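Local coordinates for protein lectin (Trichosanthes anguina, PDB 4HR6) that probably binds carbohydrate as a nontoxic, three-chain seed lectin homologous to type II ribosome-inactivating proteins, at residues 14-18 against 29-33; 36-42 against 57-63; 119-123 against 146-150; 164-170 against 182-187. The contacts are given in a common frame with arbitrary orientation. Residue numbers count along the deposited sequence, not the author numbering.

Contact 1 (14-18 against 29-33); sequences ESITL and AYQPA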
loop_
_atom_site.group_PDB
_atom_site.type_symbol
_atom_site.label_atom_id
_atom_site.label_comp_id
_atom_site.label_asym_id
_atom_site.label_seq_id
_atom_site.Cartn_x
_atom_site.Cartn_y
_atom_site.Cartn_z
ATOM N N GLU B 14 25.104 -24.922 1.870
ATOM C CA GLU B 14 24.110 -25.871 1.435
ATOM C C GLU B 14 23.076 -25.097 0.613
ATOM O O GLU B 14 22.527 -24.094 1.089
ATOM C CB GLU B 14 23.425 -26.494 2.636
ATOM C CG GLU B 14 24.339 -27.140 3.673
ATOM C CD GLU B 14 23.712 -27.140 5.063
ATOM O OE1 GLU B 14 23.144 -26.082 5.479
ATOM O OE2 GLU B 14 23.783 -28.192 5.737
ATOM N N SER B 15 22.791 -25.561 -0.601
ATOM C CA SER B 15 21.785 -24.922 -1.465
ATOM C C SER B 15 20.537 -25.781 -1.622
ATOM O O SER B 15 20.620 -26.997 -1.784
ATOM C CB SER B 15 22.374 -24.646 -2.831
ATOM O OG SER B 15 23.216 -23.519 -2.779
ATOM N N ILE B 16 19.372 -25.149 -1.548
ATOM C CA ILE B 16 18.127 -25.790 -1.959
ATOM C C ILE B 16 17.518 -25.021 -3.124
ATOM O O ILE B 16 17.748 -23.827 -3.268
ATOM C CB ILE B 16 17.107 -25.875 -0.826
ATOM C CG1 ILE B 16 16.616 -24.482 -0.406
ATOM C CG2 ILE B 16 17.705 -26.630 0.366
ATOM C CD1 ILE B 16 15.515 -24.537 0.626
ATOM N N THR B 17 16.766 -25.723 -3.963
ATOM C CA THR B 17 16.044 -25.092 -5.043
ATOM C C THR B 17 14.560 -25.241 -4.769
ATOM O O THR B 17 14.054 -26.347 -4.617
ATOM C CB THR B 17 16.372 -25.732 -6.394
ATOM O OG1 THR B 17 17.740 -25.496 -6.691
ATOM C CG2 THR B 17 15.541 -25.116 -7.498
ATOM N N LEU B 18 13.874 -24.112 -4.763
ATOM C CA LEU B 18 12.482 -24.048 -4.415
ATOM C C LEU B 18 11.670 -23.666 -5.651
ATOM O O LEU B 18 12.024 -22.724 -6.368
ATOM C CB LEU B 18 12.348 -23.018 -3.316
ATOM C CG LEU B 18 10.981 -22.724 -2.748
ATOM C CD1 LEU B 18 10.521 -23.854 -1.855
ATOM C CD2 LEU B 18 11.090 -21.416 -1.979
ATOM N N ALA B 29 7.241 -27.379 -4.486
ATOM C CA ALA B 29 8.231 -28.425 -4.355
ATOM C C ALA B 29 9.595 -27.833 -4.101
ATOM O O ALA B 29 9.818 -26.647 -4.346
ATOM C CB ALA B 29 8.294 -29.248 -5.637
ATOM N N TYR B 30 10.511 -28.665 -3.616
ATOM C CA TYR B 30 11.922 -28.277 -3.580
ATOM C C TYR B 30 12.827 -29.481 -3.757
ATOM O O TYR B 30 12.399 -30.620 -3.575
ATOM C CB TYR B 30 12.288 -27.558 -2.266
ATOM C CG TYR B 30 12.628 -28.462 -1.095
ATOM C CD1 TYR B 30 13.960 -28.740 -0.755
ATOM C CD2 TYR B 30 11.638 -29.018 -0.326
ATOM C CE1 TYR B 30 14.273 -29.549 0.326
ATOM C CE2 TYR B 30 11.933 -29.839 0.742
ATOM C CZ TYR B 30 13.251 -30.093 1.063
ATOM O OH TYR B 30 13.522 -30.895 2.123
ATOM N N GLN B 31 14.088 -29.186 -4.051
ATOM C CA GLN B 31 15.138 -30.183 -4.151
ATOM C C GLN B 31 16.414 -29.682 -3.454
ATOM O O GLN B 31 16.857 -28.563 -3.706
ATOM C CB GLN B 31 15.476 -30.456 -5.618
ATOM C CG GLN B 31 16.226 -31.774 -5.803
ATOM C CD GLN B 31 16.973 -31.884 -7.122
ATOM O OE1 GLN B 31 16.910 -31.002 -7.967
ATOM N NE2 GLN B 31 17.694 -32.984 -7.293
ATOM N N PRO B 32 16.999 -30.499 -2.562
ATOM C CA PRO B 32 18.356 -30.174 -2.113
ATOM C C PRO B 32 19.350 -30.379 -3.251
ATOM O O PRO B 32 19.264 -31.384 -3.931
ATOM C CB PRO B 32 18.622 -31.193 -0.993
ATOM C CG PRO B 32 17.328 -31.869 -0.714
ATOM C CD PRO B 32 16.465 -31.702 -1.918
ATOM N N ALA B 33 20.268 -29.443 -3.455
ATOM C CA ALA B 33 21.329 -29.586 -4.475
ATOM C C ALA B 33 22.181 -30.841 -4.254
ATOM O O ALA B 33 22.555 -31.167 -3.115
ATOM C CB ALA B 33 22.219 -28.359 -4.501
#

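Contact 2 (36-42 against 57-63); sequences HESYFFL and HQNVLNF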
loop_
_atom_site.group_PDB
_atom_site.type_symbol
_atom_site.label_atom_id
_atom_site.label_comp_id
_atom_site.label_asym_id
_atom_site.label_seq_id
_atom_site.Cartn_x
_atom_site.Cartn_y
_atom_site.Cartn_z
ATOM N N HIS B 36 19.114 -36.961 -5.299
ATOM C CA HIS B 36 18.159 -37.607 -6.237
ATOM C C HIS B 36 16.766 -37.624 -5.686
ATOM O O HIS B 36 15.924 -38.331 -6.219
ATOM C CB HIS B 36 18.501 -39.080 -6.498
ATOM C CG HIS B 36 19.945 -39.329 -6.656
ATOM N ND1 HIS B 36 20.712 -38.621 -7.550
ATOM C CD2 HIS B 36 20.781 -40.174 -6.012
ATOM C CE1 HIS B 36 21.965 -39.024 -7.455
ATOM N NE2 HIS B 36 22.034 -39.970 -6.534
ATOM N N GLU B 37 16.542 -36.909 -4.587
ATOM C CA GLU B 37 15.233 -36.809 -3.971
ATOM C C GLU B 37 14.694 -35.409 -4.203
ATOM O O GLU B 37 15.464 -34.454 -4.296
ATOM C CB GLU B 37 15.323 -37.050 -2.478
ATOM C CG GLU B 37 16.083 -38.299 -2.079
ATOM C CD GLU B 37 15.371 -39.578 -2.466
ATOM O OE1 GLU B 37 14.143 -39.671 -2.306
ATOM O OE2 GLU B 37 16.056 -40.510 -2.920
ATOM N N SER B 38 13.368 -35.318 -4.304
ATOM C CA SER B 38 12.666 -34.066 -4.347
ATOM C C SER B 38 11.420 -34.227 -3.478
ATOM O O SER B 38 10.990 -35.348 -3.163
ATOM C CB SER B 38 12.323 -33.692 -5.793
ATOM O OG SER B 38 11.429 -34.634 -6.377
ATOM N N TYR B 39 10.851 -33.109 -3.051
ATOM C CA TYR B 39 9.735 -33.154 -2.116
ATOM C C TYR B 39 8.649 -32.223 -2.593
ATOM O O TYR B 39 8.915 -31.077 -2.939
ATOM C CB TYR B 39 10.201 -32.798 -0.711
ATOM C CG TYR B 39 11.321 -33.675 -0.241
ATOM C CD1 TYR B 39 12.625 -33.368 -0.555
ATOM C CD2 TYR B 39 11.065 -34.837 0.470
ATOM C CE1 TYR B 39 13.661 -34.182 -0.165
ATOM C CE2 TYR B 39 12.099 -35.666 0.862
ATOM C CZ TYR B 39 13.401 -35.322 0.542
ATOM O OH TYR B 39 14.463 -36.120 0.916
ATOM N N PHE B 40 7.430 -32.749 -2.645
ATOM C CA PHE B 40 6.297 -32.063 -3.234
ATOM C C PHE B 40 5.253 -31.937 -2.159
ATOM O O PHE B 40 5.050 -32.880 -1.388
ATOM C CB PHE B 40 5.717 -32.868 -4.400
ATOM C CG PHE B 40 6.481 -32.721 -5.676
ATOM C CD1 PHE B 40 7.702 -33.337 -5.843
ATOM C CD2 PHE B 40 5.971 -31.967 -6.722
ATOM C CE1 PHE B 40 8.403 -33.203 -7.035
ATOM C CE2 PHE B 40 6.669 -31.814 -7.906
ATOM C CZ PHE B 40 7.891 -32.440 -8.068
ATOM N N PHE B 41 4.598 -30.778 -2.099
ATOM C CA PHE B 41 3.442 -30.630 -1.225
ATOM C C PHE B 41 2.321 -31.520 -1.722
ATOM O O PHE B 41 2.194 -31.770 -2.913
ATOM C CB PHE B 41 2.973 -29.169 -1.165
ATOM C CG PHE B 41 3.852 -28.292 -0.312
ATOM C CD1 PHE B 41 4.884 -27.569 -0.873
ATOM C CD2 PHE B 41 3.666 -28.228 1.056
ATOM C CE1 PHE B 41 5.712 -26.779 -0.097
ATOM C CE2 PHE B 41 4.492 -27.436 1.845
ATOM C CZ PHE B 41 5.516 -26.708 1.266
ATOM N N LEU B 42 1.502 -31.958 -0.780
ATOM C CA LEU B 42 0.390 -32.838 -1.016
ATOM C C LEU B 42 -0.596 -32.236 -2.041
ATOM O O LEU B 42 -1.201 -32.956 -2.816
ATOM C CB LEU B 42 -0.286 -33.116 0.321
ATOM C CG LEU B 42 -1.403 -34.151 0.430
ATOM C CD1 LEU B 42 -0.987 -35.494 -0.169
ATOM C CD2 LEU B 42 -1.764 -34.291 1.899
ATOM N N HIS B 57 13.659 -39.051 -7.395
ATOM C CA HIS B 57 12.580 -39.720 -6.694
ATOM C C HIS B 57 11.731 -38.613 -6.101
ATOM O O HIS B 57 12.229 -37.828 -5.315
ATOM C CB HIS B 57 13.098 -40.607 -5.560
ATOM C CG HIS B 57 14.121 -41.602 -5.986
ATOM N ND1 HIS B 57 15.423 -41.564 -5.534
ATOM C CD2 HIS B 57 14.045 -42.660 -6.831
ATOM C CE1 HIS B 57 16.106 -42.551 -6.088
ATOM N NE2 HIS B 57 15.293 -43.228 -6.880
ATOM N N GLN B 58 10.464 -38.552 -6.493
ATOM C CA GLN B 58 9.561 -37.502 -6.080
ATOM C C GLN B 58 8.792 -37.937 -4.861
ATOM O O GLN B 58 7.905 -38.751 -4.946
ATOM C CB GLN B 58 8.596 -37.137 -7.213
ATOM C CG GLN B 58 9.285 -36.600 -8.463
ATOM C CD GLN B 58 8.329 -36.416 -9.635
ATOM O OE1 GLN B 58 7.407 -37.179 -9.789
ATOM N NE2 GLN B 58 8.542 -35.385 -10.443
ATOM N N ASN B 59 9.135 -37.386 -3.710
ATOM C CA ASN B 59 8.406 -37.692 -2.485
ATOM C C ASN B 59 7.282 -36.698 -2.292
ATOM O O ASN B 59 7.413 -35.527 -2.644
ATOM C CB ASN B 59 9.357 -37.639 -1.301
ATOM C CG ASN B 59 10.509 -38.583 -1.470
ATOM O OD1 ASN B 59 10.359 -39.774 -1.234
ATOM N ND2 ASN B 59 11.660 -38.068 -1.902
ATOM N N VAL B 60 6.193 -37.167 -1.718
ATOM C CA VAL B 60 5.035 -36.344 -1.440
ATOM C C VAL B 60 4.937 -36.112 0.071
ATOM O O VAL B 60 4.857 -37.055 0.840
ATOM C CB VAL B 60 3.750 -37.027 -1.940
ATOM C CG1 VAL B 60 2.537 -36.143 -1.705
ATOM C CG2 VAL B 60 3.883 -37.344 -3.418
ATOM N N LEU B 61 4.921 -34.853 0.486
ATOM C CA LEU B 61 4.835 -34.518 1.908
ATOM C C LEU B 61 3.429 -34.782 2.409
ATOM O O LEU B 61 2.486 -34.819 1.631
ATOM C CB LEU B 61 5.248 -33.050 2.131
ATOM C CG LEU B 61 6.673 -32.793 1.641
ATOM C CD1 LEU B 61 6.998 -31.323 1.496
ATOM C CD2 LEU B 61 7.697 -33.479 2.539
ATOM N N ASN B 62 3.292 -34.984 3.709
ATOM C CA ASN B 62 1.997 -35.262 4.308
ATOM C C ASN B 62 1.346 -34.008 4.886
ATOM O O ASN B 62 0.636 -34.073 5.872
ATOM C CB ASN B 62 2.109 -36.370 5.364
ATOM C CG ASN B 62 3.051 -36.012 6.499
ATOM O OD1 ASN B 62 4.031 -35.272 6.318
ATOM N ND2 ASN B 62 2.775 -36.559 7.679
ATOM N N PHE B 63 1.590 -32.868 4.242
ATOM C CA PHE B 63 0.870 -31.630 4.521
ATOM C C PHE B 63 0.889 -30.793 3.250
ATOM O O PHE B 63 1.664 -31.075 2.320
ATOM C CB PHE B 63 1.508 -30.836 5.676
ATOM C CG PHE B 63 2.997 -30.733 5.595
ATOM C CD1 PHE B 63 3.596 -29.739 4.878
ATOM C CD2 PHE B 63 3.795 -31.666 6.229
ATOM C CE1 PHE B 63 4.974 -29.654 4.804
ATOM C CE2 PHE B 63 5.164 -31.603 6.156
ATOM C CZ PHE B 63 5.761 -30.596 5.443
#

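Contact 3 (119-123 against 146-150); sequences KFRFI and LEDNW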
loop_
_atom_site.group_PDB
_atom_site.type_symbol
_atom_site.label_atom_id
_atom_site.label_comp_id
_atom_site.label_asym_id
_atom_site.label_seq_id
_atom_site.Cartn_x
_atom_site.Cartn_y
_atom_site.Cartn_z
ATOM N N LYS B 119 5.310 -10.022 -1.764
ATOM C CA LYS B 119 3.955 -9.548 -2.012
ATOM C C LYS B 119 3.712 -8.168 -1.395
ATOM O O LYS B 119 2.915 -7.381 -1.929
ATOM C CB LYS B 119 2.949 -10.527 -1.421
ATOM C CG LYS B 119 2.908 -11.901 -2.067
ATOM C CD LYS B 119 2.000 -12.821 -1.259
ATOM C CE LYS B 119 1.851 -14.183 -1.889
ATOM N NZ LYS B 119 1.077 -15.080 -0.996
ATOM N N PHE B 120 4.360 -7.908 -0.252
ATOM C CA PHE B 120 4.080 -6.737 0.572
ATOM C C PHE B 120 5.367 -6.002 0.999
ATOM O O PHE B 120 6.231 -6.597 1.626
ATOM C CB PHE B 120 3.338 -7.136 1.840
ATOM C CG PHE B 120 1.980 -7.726 1.600
ATOM C CD1 PHE B 120 0.889 -6.910 1.351
ATOM C CD2 PHE B 120 1.793 -9.107 1.620
ATOM C CE1 PHE B 120 -0.368 -7.450 1.135
ATOM C CE2 PHE B 120 0.543 -9.656 1.400
ATOM C CZ PHE B 120 -0.543 -8.824 1.161
ATOM N N ARG B 121 5.446 -4.709 0.683
ATOM C CA ARG B 121 6.529 -3.829 1.134
ATOM C C ARG B 121 6.661 -3.798 2.657
ATOM O O ARG B 121 7.763 -3.845 3.179
ATOM C CB ARG B 121 6.336 -2.414 0.579
ATOM C CG ARG B 121 6.529 -2.311 -0.937
ATOM C CD ARG B 121 7.013 -0.907 -1.346
ATOM N NE ARG B 121 7.348 -0.845 -2.765
ATOM C CZ ARG B 121 6.480 -0.610 -3.759
ATOM N NH1 ARG B 121 5.188 -0.382 -3.516
ATOM N NH2 ARG B 121 6.911 -0.591 -5.020
ATOM N N PHE B 122 5.546 -3.816 3.374
ATOM C CA PHE B 122 5.582 -3.817 4.836
ATOM C C PHE B 122 6.319 -5.033 5.407
ATOM O O PHE B 122 7.052 -4.926 6.409
ATOM C CB PHE B 122 4.163 -3.753 5.398
ATOM C CG PHE B 122 4.111 -3.696 6.882
ATOM C CD1 PHE B 122 4.412 -2.520 7.546
ATOM C CD2 PHE B 122 3.786 -4.811 7.624
ATOM C CE1 PHE B 122 4.379 -2.458 8.933
ATOM C CE2 PHE B 122 3.756 -4.761 9.007
ATOM C CZ PHE B 122 4.043 -3.575 9.665
ATOM N N ILE B 123 6.152 -6.184 4.754
ATOM C CA ILE B 123 6.795 -7.408 5.213
ATOM C C ILE B 123 8.251 -7.412 4.778
ATOM O O ILE B 123 9.123 -7.755 5.538
ATOM C CB ILE B 123 6.052 -8.684 4.730
ATOM C CG1 ILE B 123 4.662 -8.725 5.346
ATOM C CG2 ILE B 123 6.816 -9.945 5.133
ATOM C CD1 ILE B 123 3.786 -9.832 4.789
ATOM N N LEU B 146 -2.144 -9.239 6.552
ATOM C CA LEU B 146 -1.757 -9.059 5.165
ATOM C C LEU B 146 -1.640 -10.417 4.465
ATOM O O LEU B 146 -2.169 -10.600 3.376
ATOM C CB LEU B 146 -0.427 -8.325 5.066
ATOM C CG LEU B 146 -0.388 -6.870 5.529
ATOM C CD1 LEU B 146 1.058 -6.369 5.509
ATOM C CD2 LEU B 146 -1.261 -6.005 4.647
ATOM N N GLU B 147 -0.964 -11.370 5.104
ATOM C CA GLU B 147 -0.778 -12.699 4.509
ATOM C C GLU B 147 -2.120 -13.372 4.218
ATOM O O GLU B 147 -2.354 -13.867 3.118
ATOM C CB GLU B 147 0.063 -13.585 5.428
ATOM C CG GLU B 147 1.528 -13.152 5.524
ATOM C CD GLU B 147 2.306 -13.929 6.572
ATOM O OE1 GLU B 147 1.740 -14.835 7.200
ATOM O OE2 GLU B 147 3.489 -13.635 6.793
ATOM N N ASP B 148 -2.996 -13.362 5.208
ATOM C CA ASP B 148 -4.282 -14.017 5.107
ATOM C C ASP B 148 -5.252 -13.340 4.119
ATOM O O ASP B 148 -6.169 -13.993 3.622
ATOM C CB ASP B 148 -4.931 -14.114 6.490
ATOM C CG ASP B 148 -4.216 -15.095 7.415
ATOM O OD1 ASP B 148 -3.379 -15.901 6.962
ATOM O OD2 ASP B 148 -4.506 -15.053 8.617
ATOM N N ASN B 149 -5.067 -12.052 3.834
ATOM C CA ASN B 149 -5.996 -11.316 2.945
ATOM C C ASN B 149 -5.486 -10.991 1.558
ATOM O O ASN B 149 -6.168 -10.305 0.806
ATOM C CB ASN B 149 -6.429 -10.015 3.621
ATOM C CG ASN B 149 -7.432 -10.250 4.722
ATOM O OD1 ASN B 149 -8.554 -10.631 4.461
ATOM N ND2 ASN B 149 -7.027 -10.056 5.946
ATOM N N TRP B 150 -4.293 -11.470 1.197
ATOM C CA TRP B 150 -3.689 -11.103 -0.093
ATOM C C TRP B 150 -4.564 -11.416 -1.300
ATOM O O TRP B 150 -4.651 -10.627 -2.245
ATOM C CB TRP B 150 -2.357 -11.822 -0.260
ATOM C CG TRP B 150 -1.706 -11.582 -1.543
ATOM C CD1 TRP B 150 -1.191 -10.410 -1.982
ATOM C CD2 TRP B 150 -1.442 -12.548 -2.571
ATOM N NE1 TRP B 150 -0.625 -10.574 -3.228
ATOM C CE2 TRP B 150 -0.776 -11.874 -3.616
ATOM C CE3 TRP B 150 -1.721 -13.913 -2.715
ATOM C CZ2 TRP B 150 -0.374 -12.512 -4.792
ATOM C CZ3 TRP B 150 -1.321 -14.554 -3.882
ATOM C CH2 TRP B 150 -0.641 -13.853 -4.902
HETATM O O HOH W 1 -0.620 -14.372 1.168
#

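Contact 4 (164-170 against 182-187); sequences QGLFGSV and EVDSIY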
loop_
_atom_site.group_PDB
_atom_site.type_symbol
_atom_site.label_atom_id
_atom_site.label_comp_id
_atom_site.label_asym_id
_atom_site.label_seq_id
_atom_site.Cartn_x
_atom_site.Cartn_y
_atom_site.Cartn_z
ATOM N N GLN B 164 -14.707 3.581 -9.349
ATOM C CA GLN B 164 -14.038 4.739 -8.735
ATOM C C GLN B 164 -13.038 4.360 -7.633
ATOM O O GLN B 164 -12.825 5.136 -6.711
ATOM C CB GLN B 164 -15.088 5.689 -8.108
ATOM C CG GLN B 164 -16.198 6.165 -9.036
ATOM C CD GLN B 164 -15.844 7.454 -9.760
ATOM O OE1 GLN B 164 -14.672 7.736 -10.036
ATOM N NE2 GLN B 164 -16.862 8.249 -10.065
ATOM N N GLY B 165 -12.471 3.159 -7.698
ATOM C CA GLY B 165 -11.468 2.736 -6.716
ATOM C C GLY B 165 -12.047 2.226 -5.416
ATOM O O GLY B 165 -11.314 1.972 -4.464
ATOM N N LEU B 166 -13.364 2.047 -5.381
ATOM C CA LEU B 166 -14.024 1.498 -4.219
ATOM C C LEU B 166 -14.091 -0.026 -4.284
ATOM O O LEU B 166 -14.366 -0.617 -5.332
ATOM C CB LEU B 166 -15.439 2.069 -4.094
ATOM C CG LEU B 166 -15.455 3.551 -3.674
ATOM C CD1 LEU B 166 -16.625 4.294 -4.297
ATOM C CD2 LEU B 166 -15.492 3.674 -2.163
ATOM N N PHE B 167 -13.870 -0.647 -3.136
ATOM C CA PHE B 167 -13.916 -2.087 -3.004
ATOM C C PHE B 167 -15.368 -2.569 -2.987
ATOM O O PHE B 167 -16.278 -1.815 -2.656
ATOM C CB PHE B 167 -13.237 -2.499 -1.692
ATOM C CG PHE B 167 -11.734 -2.377 -1.702
ATOM C CD1 PHE B 167 -11.011 -2.840 -0.623
ATOM C CD2 PHE B 167 -11.045 -1.867 -2.794
ATOM C CE1 PHE B 167 -9.630 -2.774 -0.600
ATOM C CE2 PHE B 167 -9.665 -1.805 -2.784
ATOM C CZ PHE B 167 -8.958 -2.264 -1.686
ATOM N N GLY B 168 -15.571 -3.831 -3.344
ATOM C CA GLY B 168 -16.890 -4.448 -3.271
ATOM C C GLY B 168 -17.148 -4.952 -1.876
ATOM O O GLY B 168 -18.285 -5.167 -1.489
ATOM N N SER B 169 -16.078 -5.132 -1.113
ATOM C CA SER B 169 -16.169 -5.647 0.229
ATOM C C SER B 169 -15.048 -5.055 1.097
ATOM O O SER B 169 -13.978 -4.710 0.599
ATOM C CB SER B 169 -16.118 -7.183 0.176
ATOM O OG SER B 169 -15.366 -7.722 1.248
ATOM N N VAL B 170 -15.304 -4.938 2.392
ATOM C CA VAL B 170 -14.319 -4.424 3.340
ATOM C C VAL B 170 -13.239 -5.468 3.623
ATOM O O VAL B 170 -13.540 -6.641 3.771
ATOM C CB VAL B 170 -15.004 -4.013 4.659
ATOM C CG1 VAL B 170 -13.983 -3.684 5.737
ATOM C CG2 VAL B 170 -15.916 -2.821 4.418
ATOM N N GLU B 182 -10.422 -0.950 8.913
ATOM C CA GLU B 182 -11.281 -1.460 7.853
ATOM C C GLU B 182 -11.079 -0.635 6.588
ATOM O O GLU B 182 -11.359 0.550 6.562
ATOM C CB GLU B 182 -12.741 -1.406 8.292
ATOM C CG GLU B 182 -13.044 -2.239 9.527
ATOM C CD GLU B 182 -14.441 -2.007 10.091
ATOM O OE1 GLU B 182 -15.256 -1.305 9.447
ATOM O OE2 GLU B 182 -14.724 -2.530 11.193
ATOM N N VAL B 183 -10.577 -1.276 5.545
ATOM C CA VAL B 183 -10.271 -0.624 4.286
ATOM C C VAL B 183 -11.339 -1.004 3.243
ATOM O O VAL B 183 -11.625 -2.188 3.028
ATOM C CB VAL B 183 -8.876 -1.073 3.796
ATOM C CG1 VAL B 183 -8.535 -0.449 2.463
ATOM C CG2 VAL B 183 -7.832 -0.738 4.837
ATOM N N ASP B 184 -11.900 0.001 2.584
ATOM C CA ASP B 184 -12.977 -0.209 1.627
ATOM C C ASP B 184 -12.720 0.478 0.296
ATOM O O ASP B 184 -13.634 0.630 -0.500
ATOM C CB ASP B 184 -14.301 0.260 2.238
ATOM C CG ASP B 184 -14.388 1.769 2.377
ATOM O OD1 ASP B 184 -15.477 2.320 2.094
ATOM O OD2 ASP B 184 -13.366 2.404 2.741
ATOM N N SER B 185 -11.467 0.875 0.043
ATOM C CA SER B 185 -11.104 1.527 -1.213
ATOM C C SER B 185 -9.607 1.453 -1.415
ATOM O O SER B 185 -8.875 1.097 -0.509
ATOM C CB SER B 185 -11.537 3.003 -1.211
ATOM O OG SER B 185 -10.696 3.768 -0.367
ATOM N N ILE B 186 -9.152 1.818 -2.599
ATOM C CA ILE B 186 -7.725 1.875 -2.854
ATOM C C ILE B 186 -7.016 3.108 -2.278
ATOM O O ILE B 186 -5.800 3.176 -2.331
ATOM C CB ILE B 186 -7.415 1.892 -4.344
ATOM C CG1 ILE B 186 -8.188 3.023 -5.021
ATOM C CG2 ILE B 186 -7.705 0.536 -4.956
ATOM C CD1 ILE B 186 -7.447 3.591 -6.197
ATOM N N TYR B 187 -7.765 4.073 -1.740
ATOM C CA TYR B 187 -7.207 5.383 -1.414
ATOM C C TYR B 187 -6.571 5.350 -0.042
ATOM O O TYR B 187 -6.708 6.296 0.722
ATOM C CB TYR B 187 -8.297 6.473 -1.514
ATOM C CG TYR B 187 -8.909 6.488 -2.883
ATOM C CD1 TYR B 187 -10.213 6.074 -3.096
ATOM C CD2 TYR B 187 -8.157 6.837 -3.971
ATOM C CE1 TYR B 187 -10.767 6.056 -4.361
ATOM C CE2 TYR B 187 -8.693 6.813 -5.242
ATOM C CZ TYR B 187 -10.004 6.429 -5.418
ATOM O OH TYR B 187 -10.522 6.405 -6.680
#

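Contact 1 (14-18 against 29-33)
Segments 14-18 and 29-33 are the open end of a beta hairpin, formed by strands 15-21 and 26-32 within the mixed sheet of the ribosome-inactivating-protein fold. The short strand axes approach to 4.7 Å and run at 158°, so the pair is antiparallel with a clear departure from 180°. Ala29 makes no hydrogen bond to 14-18, although its O lies 3.7 Å from Leu18 CA; further along the hairpin its backbone bonds to Ala19. Tyr30 faces Leu18 in a non-hydrogen-bonded pair (CA to CA, 4.3 Å). Its CB rests 4.1 Å from Leu18 CD1 and its CD1 4.3 Å from Ile16 CB, while its hydroxyl is bonded to Leu95 O. Gln31 forms the hydrogen-bonded pair with Thr17: Gln31 N to Thr17 O and Thr17 N to Gln31 O are both 2.9 Å, at 158° and 171°. The side chains of these two project from the face opposite Tyr30. Pro32 pairs with Ile16 in a non-hydrogen-bonded site (CA to CA, 4.4 Å), where the pairing asks no amide proton of the imino acid; both side chains touch Phe96 of helix 85-96. Ala33 has already left the strand, yet its N donates to Ser15 O at 3.0 Å and 168°, with Ala33 CB 4.1 Å from Ser15 CB.

Contact 2 (36-42 against 57-63)
Strands 37-40 and 57-60 run parallel, at 31° and 4.5 Å between their short axes, as the two strands of a beta-alpha-beta crossover through helix 46-51. Backbone groups alternate as parallel pairing requires. His57 N donates to His36 O (2.7 Å), Ser38 N to His57 O (2.9 Å), Asn59 N to Ser38 O (2.8 Å), Phe40 N to Asn59 O (2.8 Å) and Leu61 N to Phe40 O (2.7 Å, 178°). Past the strands, Leu42 N reaches Phe63 O at 3.2 Å. Glu37 spends both carboxylate oxygens on the partner: OE2 accepts from His57 ND1 (2.9 Å) and OE1 from Asn59 ND2 (3.0 Å). The same ND2 also donates to Ser38 O at 3.1 Å. Ser38 OG finds its main partner in Thr56, and Gln58 NE2 in Phe49 O. At the far end Phe41 CE2 meets Phe63 CE1 at 3.7 Å. The chemistry thus implies a polar, side-chain-reinforced start to the pairing and an apolar finish against helix 103-119.

Contact 3 (119-123 against 146-150)
Phe120 is the break between two helices: with phi/psi of -133°/124° it is the first residue to leave helix 103-119 and also the N-cap position of helix 121-132. The break faces helix 141-159, with CA atoms 7.8 Å apart for Phe120 and Leu146 and 8.0 Å for Lys119 and Trp150. No direct hydrogen bond crosses; side chains do the joining. Leu146 CB sits 3.9 Å from the Phe120 ring centroid, 7° off its normal, a CH-pi contact. Phe120 CZ touches Trp150 CD1 at 3.6 Å, and Leu146 CD1 meets Phe122 CD2 at 3.8 Å. Lys119 lies over the Trp150 six-membered ring, its CE 3.6 Å and its NZ 4.0 Å from the centroid, the latter a cation-pi interaction. NZ is also salt-bridged to Glu116 and, through a water (2.8 Å from NZ, 2.7 Å from Glu147 O), tied to the other helix. By sequence, Glu116, Lys119 and Trp150 appear to match active-site positions of ribosome-inactivating relatives, with lysine where those carry arginine. The chemistry therefore implies a buried positive charge neutralised by the Glu116 carboxylate and further stabilised by the indole face and a water, in a site resembling theirs.

Contact 4 (164-170 against 182-187)
Gln164 enters with positive phi (65°), and its carbonyl oxygen is the acceptor for the partner segment: Tyr187 OH donates to Gln164 O at 2.6 Å. Gln164 NE2 is bonded to Trp87 O of a neighbouring chain. Gly165 also has positive phi (82°), and a modelled CB there would fall 2.5 Å from Tyr187 OH and 2.9 Å from Ile186 CG1, so a side chain would clash. Its carbonyl starts the strand pairing, with Ile186 N donating to Gly165 O at 2.9 Å. Leu166 and Ser185 form an antiparallel non-hydrogen-bonded pair (CA to CA, 4.2 Å), Leu166 CD2 lying 4.1 Å from Ser185 CB. These residues belong to the hairpin of strands 166-174 and 180-185, a two-stranded sheet apart from the large one and pressed against another subunit: Asp184 is salt-bridged to Arg8 of a neighbouring chain, and Ser185 OG bonds to Val131 O of that chain while closing an ST turn with Tyr187 N (3.3 Å). Phe167 N donates to Asp184 O at 2.9 Å, and its ring covers the backbone of Ser185, with CE2 3.7 Å from Ile186 CG2 and CE1 4.0 Å from Val183 CG1. At Gly168 and Ser169 the chain turns a corner; Gly168 N is held by Gln156 OE1. Val170 returns to the partner strand, where its CA makes a CA-H...O contact with Val183 O (3.5 Å, 140°) and its CG1 packs 3.6 Å from Glu182 CB.

Contacts 1 and 2 share one sheet: strands 26-32 and 37-40 are neighbours in it, and Tyr30 N lies 3.0 Å from Tyr39 O, a probable hydrogen bond. Both are partly buried and rely on backbone pairing, antiparallel in contact 1 and parallel in contact 2, where side-chain polar bonds are added. Contact 3, whose touching residues are all buried and whose centre lies about 9 Å from the chain's centre, has no direct hydrogen bond and depends on aromatic, apolar and cation-pi packing. Contact 4 returns to strand pairing, but in a separate hairpin about 40 Å from contacts 1 and 2 between centres, beyond the chain's centre; its polar side chains are spent largely on a neighbouring subunit.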